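Local coordinates for protein ribose 5-phosphate isomerase, putative (Trypanosoma brucei brucei, PDB 6FXS) that probably interconverts ribose 5-phosphate and ribulose 5-phosphate, as expected of an RpiB-type sugar-phosphate isomerase, at residues B[54-59]-B[71-76]; B[84-89]-B[142-147]. All coordinates share one frame; numbering follows the deposited sequence.

Contact 1 of 2, residues B[54-59]-B[71-76]; sequences VYIGPH and LNVARM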
loop_
_atom_site.group_PDB
_atom_site.type_symbol
_atom_site.label_atom_id
_atom_site.label_comp_id
_atom_site.label_asym_id
_atom_site.label_seq_id
_atom_site.Cartn_x
_atom_site.Cartn_y
_atom_site.Cartn_z
ATOM N N VAL B 54 -21.853 -16.869 1.887
ATOM C CA VAL B 54 -22.179 -17.695 3.007
ATOM C C VAL B 54 -21.243 -17.321 4.160
ATOM O O VAL B 54 -20.086 -17.847 4.260
ATOM C CB VAL B 54 -21.996 -19.199 2.633
ATOM C CG1 VAL B 54 -22.476 -20.086 3.733
ATOM C CG2 VAL B 54 -22.630 -19.559 1.280
ATOM N N TYR B 55 -21.690 -16.424 5.031
ATOM C CA TYR B 55 -20.882 -16.007 6.202
ATOM C C TYR B 55 -20.927 -17.057 7.305
ATOM O O TYR B 55 -22.010 -17.308 7.821
ATOM C CB TYR B 55 -21.374 -14.668 6.765
ATOM C CG TYR B 55 -20.523 -14.167 7.935
ATOM C CD1 TYR B 55 -19.154 -13.875 7.742
ATOM C CD2 TYR B 55 -21.083 -13.914 9.210
ATOM C CE1 TYR B 55 -18.354 -13.430 8.775
ATOM C CE2 TYR B 55 -20.302 -13.476 10.253
ATOM C CZ TYR B 55 -18.919 -13.202 10.026
ATOM O OH TYR B 55 -18.078 -12.785 11.032
ATOM N N ILE B 56 -19.790 -17.646 7.685
ATOM C CA ILE B 56 -19.771 -18.758 8.582
ATOM C C ILE B 56 -19.339 -18.379 9.987
ATOM O O ILE B 56 -19.134 -19.261 10.800
ATOM C CB ILE B 56 -18.939 -20.000 8.105
ATOM C CG1 ILE B 56 -17.479 -19.662 7.798
ATOM C CG2 ILE B 56 -19.565 -20.705 6.897
ATOM C CD1 ILE B 56 -16.621 -19.244 8.942
ATOM N N GLY B 57 -19.155 -17.099 10.265
ATOM C CA GLY B 57 -18.893 -16.649 11.642
ATOM C C GLY B 57 -17.529 -15.926 11.778
ATOM O O GLY B 57 -16.786 -15.839 10.764
ATOM N N PRO B 58 -17.209 -15.367 12.962
ATOM C CA PRO B 58 -18.085 -15.418 14.138
ATOM C C PRO B 58 -19.277 -14.462 14.092
ATOM O O PRO B 58 -19.381 -13.513 13.272
ATOM C CB PRO B 58 -17.137 -15.088 15.307
ATOM C CG PRO B 58 -16.114 -14.139 14.682
ATOM C CD PRO B 58 -16.064 -14.443 13.205
ATOM N N HIS B 59 -20.248 -14.736 14.973
ATOM C CA HIS B 59 -21.470 -13.974 14.916
ATOM C C HIS B 59 -21.575 -12.966 16.038
ATOM O O HIS B 59 -22.630 -12.315 16.177
ATOM C CB HIS B 59 -22.622 -14.941 14.877
ATOM C CG HIS B 59 -22.522 -15.922 13.764
ATOM N ND1 HIS B 59 -22.712 -15.575 12.444
ATOM C CD2 HIS B 59 -22.279 -17.253 13.772
ATOM C CE1 HIS B 59 -22.599 -16.647 11.693
ATOM N NE2 HIS B 59 -22.328 -17.673 12.465
ATOM N N LEU B 71 -9.620 -22.355 8.630
ATOM C CA LEU B 71 -9.619 -23.743 8.254
ATOM C C LEU B 71 -11.021 -24.225 7.857
ATOM O O LEU B 71 -11.169 -25.066 6.982
ATOM C CB LEU B 71 -9.123 -24.558 9.400
ATOM C CG LEU B 71 -7.629 -24.366 9.677
ATOM C CD1 LEU B 71 -7.285 -24.850 11.068
ATOM C CD2 LEU B 71 -6.795 -25.073 8.573
ATOM N N ASN B 72 -12.010 -23.655 8.492
ATOM C CA ASN B 72 -13.406 -23.901 8.172
ATOM C C ASN B 72 -13.783 -23.463 6.722
ATOM O O ASN B 72 -14.330 -24.265 5.947
ATOM C CB ASN B 72 -14.213 -23.096 9.151
ATOM C CG ASN B 72 -15.604 -23.594 9.298
ATOM O OD1 ASN B 72 -15.905 -24.179 10.329
ATOM N ND2 ASN B 72 -16.470 -23.366 8.301
ATOM N N VAL B 73 -13.494 -22.202 6.383
ATOM C CA VAL B 73 -13.665 -21.691 4.999
ATOM C C VAL B 73 -12.817 -22.488 4.041
ATOM O O VAL B 73 -13.285 -22.917 2.987
ATOM C CB VAL B 73 -13.362 -20.189 4.887
ATOM C CG1 VAL B 73 -13.309 -19.734 3.440
ATOM C CG2 VAL B 73 -14.445 -19.392 5.603
ATOM N N ALA B 74 -11.563 -22.730 4.427
ATOM C CA ALA B 74 -10.637 -23.394 3.495
ATOM C C ALA B 74 -11.120 -24.803 3.191
ATOM O O ALA B 74 -11.106 -25.243 2.051
ATOM C CB ALA B 74 -9.226 -23.436 4.057
ATOM N N ARG B 75 -11.507 -25.508 4.237
ATOM C CA ARG B 75 -11.990 -26.907 4.048
ATOM C C ARG B 75 -13.224 -26.962 3.168
ATOM O O ARG B 75 -13.325 -27.844 2.326
ATOM C CB ARG B 75 -12.227 -27.600 5.401
ATOM C CG ARG B 75 -10.888 -27.971 5.964
ATOM C CD ARG B 75 -10.960 -28.480 7.368
ATOM N NE ARG B 75 -9.582 -28.806 7.803
ATOM C CZ ARG B 75 -9.140 -28.658 9.049
ATOM N NH1 ARG B 75 -9.940 -28.168 9.998
ATOM N NH2 ARG B 75 -7.898 -29.003 9.364
ATOM N N MET B 76 -14.086 -25.975 3.317
ATOM C CA MET B 76 -15.298 -25.872 2.492
ATOM C C MET B 76 -14.981 -25.724 1.015
ATOM O O MET B 76 -15.594 -26.359 0.126
ATOM C CB MET B 76 -16.151 -24.687 2.908
ATOM C CG MET B 76 -16.906 -24.853 4.209
ATOM S SD MET B 76 -17.871 -23.373 4.720
ATOM C CE MET B 76 -19.135 -23.396 3.448
#

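Contact 2 of 2, residues B[84-89]-B[142-147]; sequences VGILVC and EIIMTF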
loop_
_atom_site.group_PDB
_atom_site.type_symbol
_atom_site.label_atom_id
_atom_site.label_comp_id
_atom_site.label_asym_id
_atom_site.label_seq_id
_atom_site.Cartn_x
_atom_site.Cartn_y
_atom_site.Cartn_z
ATOM N N VAL B 84 -15.456 -20.213 -3.639
ATOM C CA VAL B 84 -14.432 -19.179 -3.315
ATOM C C VAL B 84 -14.553 -18.909 -1.833
ATOM O O VAL B 84 -15.691 -18.991 -1.284
ATOM C CB VAL B 84 -14.720 -17.807 -3.985
ATOM C CG1 VAL B 84 -13.510 -16.864 -3.831
ATOM C CG2 VAL B 84 -15.029 -17.938 -5.455
ATOM N N GLY B 85 -13.409 -18.582 -1.189
ATOM C CA GLY B 85 -13.366 -18.063 0.161
ATOM C C GLY B 85 -12.906 -16.664 0.391
ATOM O O GLY B 85 -12.070 -16.103 -0.420
ATOM N N ILE B 86 -13.402 -16.025 1.444
ATOM C CA ILE B 86 -12.920 -14.687 1.846
ATOM C C ILE B 86 -12.649 -14.788 3.338
ATOM O O ILE B 86 -13.528 -15.258 4.112
ATOM C CB ILE B 86 -13.935 -13.563 1.532
ATOM C CG1 ILE B 86 -14.159 -13.442 0.022
ATOM C CG2 ILE B 86 -13.482 -12.241 2.101
ATOM C CD1 ILE B 86 -15.348 -12.638 -0.410
ATOM N N LEU B 87 -11.439 -14.414 3.760
ATOM C CA LEU B 87 -11.053 -14.410 5.177
ATOM C C LEU B 87 -10.573 -13.018 5.557
ATOM O O LEU B 87 -9.722 -12.413 4.845
ATOM C CB LEU B 87 -10.017 -15.472 5.468
ATOM C CG LEU B 87 -10.475 -16.917 5.179
ATOM C CD1 LEU B 87 -9.280 -17.816 5.315
ATOM C CD2 LEU B 87 -11.524 -17.287 6.263
ATOM N N VAL B 88 -11.126 -12.514 6.670
ATOM C CA VAL B 88 -10.818 -11.215 7.211
ATOM C C VAL B 88 -10.316 -11.297 8.661
ATOM O O VAL B 88 -11.066 -11.717 9.562
ATOM C CB VAL B 88 -12.021 -10.279 7.213
ATOM C CG1 VAL B 88 -11.557 -8.886 7.629
ATOM C CG2 VAL B 88 -12.644 -10.177 5.847
ATOM N N CYS B 89 -9.076 -10.868 8.898
ATOM C CA CYS B 89 -8.530 -10.701 10.265
ATOM C C CYS B 89 -7.891 -9.307 10.261
ATOM O O CYS B 89 -8.185 -8.458 9.401
ATOM C CB CYS B 89 -7.565 -11.858 10.660
ATOM S SG CYS B 89 -5.819 -12.070 9.941
ATOM N N GLU B 142 -13.001 -2.964 -3.510
ATOM C CA GLU B 142 -12.350 -3.154 -4.843
ATOM C C GLU B 142 -11.727 -4.514 -4.975
ATOM O O GLU B 142 -11.857 -5.190 -6.020
ATOM C CB GLU B 142 -11.301 -2.036 -5.102
ATOM C CG GLU B 142 -10.619 -2.050 -6.449
ATOM C CD GLU B 142 -9.482 -1.056 -6.463
ATOM O OE1 GLU B 142 -8.598 -0.978 -5.583
ATOM O OE2 GLU B 142 -9.511 -0.276 -7.307
ATOM N N ILE B 143 -10.999 -4.917 -3.955
ATOM C CA ILE B 143 -10.288 -6.180 -3.980
ATOM C C ILE B 143 -11.309 -7.347 -4.142
ATOM O O ILE B 143 -11.102 -8.246 -4.946
ATOM C CB ILE B 143 -9.441 -6.421 -2.672
ATOM C CG1 ILE B 143 -8.193 -5.470 -2.584
ATOM C CG2 ILE B 143 -9.029 -7.890 -2.533
ATOM C CD1 ILE B 143 -7.678 -5.251 -1.150
ATOM N N ILE B 144 -12.363 -7.350 -3.330
ATOM C CA ILE B 144 -13.353 -8.432 -3.350
ATOM C C ILE B 144 -14.035 -8.544 -4.721
ATOM O O ILE B 144 -14.086 -9.623 -5.348
ATOM C CB ILE B 144 -14.352 -8.264 -2.170
ATOM C CG1 ILE B 144 -13.672 -8.706 -0.886
ATOM C CG2 ILE B 144 -15.634 -9.067 -2.421
ATOM C CD1 ILE B 144 -14.295 -8.122 0.358
ATOM N N MET B 145 -14.429 -7.411 -5.237
ATOM C CA MET B 145 -15.088 -7.396 -6.555
ATOM C C MET B 145 -14.146 -7.904 -7.628
ATOM O O MET B 145 -14.561 -8.681 -8.537
ATOM C CB MET B 145 -15.668 -6.015 -6.900
ATOM C CG MET B 145 -16.802 -5.641 -5.916
ATOM S SD MET B 145 -17.540 -4.021 -6.190
ATOM C CE MET B 145 -18.324 -4.240 -7.803
ATOM N N THR B 146 -12.886 -7.450 -7.542
ATOM C CA THR B 146 -11.890 -7.800 -8.546
ATOM C C THR B 146 -11.584 -9.307 -8.410
ATOM O O THR B 146 -11.486 -10.037 -9.386
ATOM C CB THR B 146 -10.595 -6.938 -8.358
ATOM O OG1 THR B 146 -10.964 -5.582 -8.483
ATOM C CG2 THR B 146 -9.547 -7.238 -9.388
ATOM N N PHE B 147 -11.385 -9.751 -7.176
ATOM C CA PHE B 147 -11.042 -11.138 -6.958
ATOM C C PHE B 147 -12.144 -12.071 -7.545
ATOM O O PHE B 147 -11.885 -13.122 -8.117
ATOM C CB PHE B 147 -10.835 -11.384 -5.464
ATOM C CG PHE B 147 -10.196 -12.682 -5.140
ATOM C CD1 PHE B 147 -8.802 -12.816 -5.190
ATOM C CD2 PHE B 147 -10.949 -13.786 -4.824
ATOM C CE1 PHE B 147 -8.194 -13.970 -4.810
ATOM C CE2 PHE B 147 -10.333 -15.001 -4.485
ATOM C CZ PHE B 147 -8.966 -15.109 -4.486
#

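Contact 1 of 2, residues B[54-59]-B[71-76]
Ile56 and Val73 bring the two backbones to their nearest approach, 7.7 Å from CA to CA, where the chain leaving strand 51-55 passes helix 66-78. The helical side is regular, with Arg75 N bonded to Leu71 O and Met76 N to Asn72 O. Ile56 makes the close contacts from the other side, and its two branches divide the work. CG1 stands between its own backbone N and carbonyl carbon (chi1 57°), which leaves CG2 beside the N; the branches thus diverge toward different turns of the helix. CG1 lies 3.8 Å from Val73 CG2, and CD1 follows it onto the same methyl. Ile56 CG2 meets Met76 SD at 3.8 Å, the thioether chain bending at chi3 and running alongside in the opposite sense.

This is the first, strand-to-helix half of a right-handed beta-alpha-beta crossover in a Rossmann-like parallel sheet: strand 51-55 is an outermost member, and the connection passes over strand 23-29 to strand 84-89. A branched aliphatic residue suits the join, since its two branches can meet Val73 and Met76, three residues apart on the helix, at once. Toward the partly exposed border stands Asn72, whose ND2 is 3.9 Å from Ile56 CG1, a van der Waals contact. Beyond Ile56 the chain turns through Gly57 and a cis peptide before Pro58, where Tyr55 OH donates to Pro58 O over 2.7 Å, on a carbonyl lone pair.

Contact 2 of 2, residues B[84-89]-B[142-147]
Val84 opens strand 84-89 by pushing one methyl against Phe147 of helix 137-149. Its CG1 stands 3.7 Å from Phe147 CE2 and a little farther from CD2, arriving at the rim of the ring and in its plane rather than over a face. The phenyl group can lie there because CG is turned anti to the residue's own backbone N (chi1 -167°), which carries the ring out toward the start of the strand. A beta-branched valine is at ease in an extended backbone and presents a compact methyl to the thin edge of the ring.

Gly85 follows, with no side chain of its own. Ile86 then faces the helix again, as the alternation of a strand requires, and its CA lies 8.1 Å from that of Ile144. Here the end of one chain meets the side branch of the other: Ile86 CD1 comes within 4.1 Å of Ile144 CG2, the two side chains crossing at about a right angle. Ile40 and Leu130 also pack on Ile144, while Ile40, Val44 and Val128 pack on Ile86, so this pair belongs to a wider aliphatic core.

On the helix, polar Thr146 folds back on its own backbone. Glu142 O receives both Thr146 N and Thr146 OG1, the hydroxyl at 2.6 Å, from opposite faces of the carbonyl plane, so the hydroxyl is turned back onto the helix's own backbone. All four residues that touch across the contact are buried, and their meeting is the strand-to-helix packing of an alpha/beta/alpha sandwich, with helix 137-149 laid against the central strand of the parallel sheet.

The two contacts follow one another along the chain, their centres 13 Å apart. Helix 66-78 of contact 1 leads into strand 84-89 of contact 2, and both contacts rest on the same parallel sheet, the first at its outermost strand 51-55 and the second at its middle strand. Helices 66-78 and 137-149 lie on opposite faces of the sheet, with strand 84-89 between them. The contacts also touch: Val73 CG2 packs on Leu87 CD2 at 3.7 Å, and Val73 CG1 lies equally near Gly85 CA, where the lack of a side chain lets the methyl approach the backbone. Through Val73, helix 66-78 packs on residues of strands 23-29 and 84-89 as well as on Ile56.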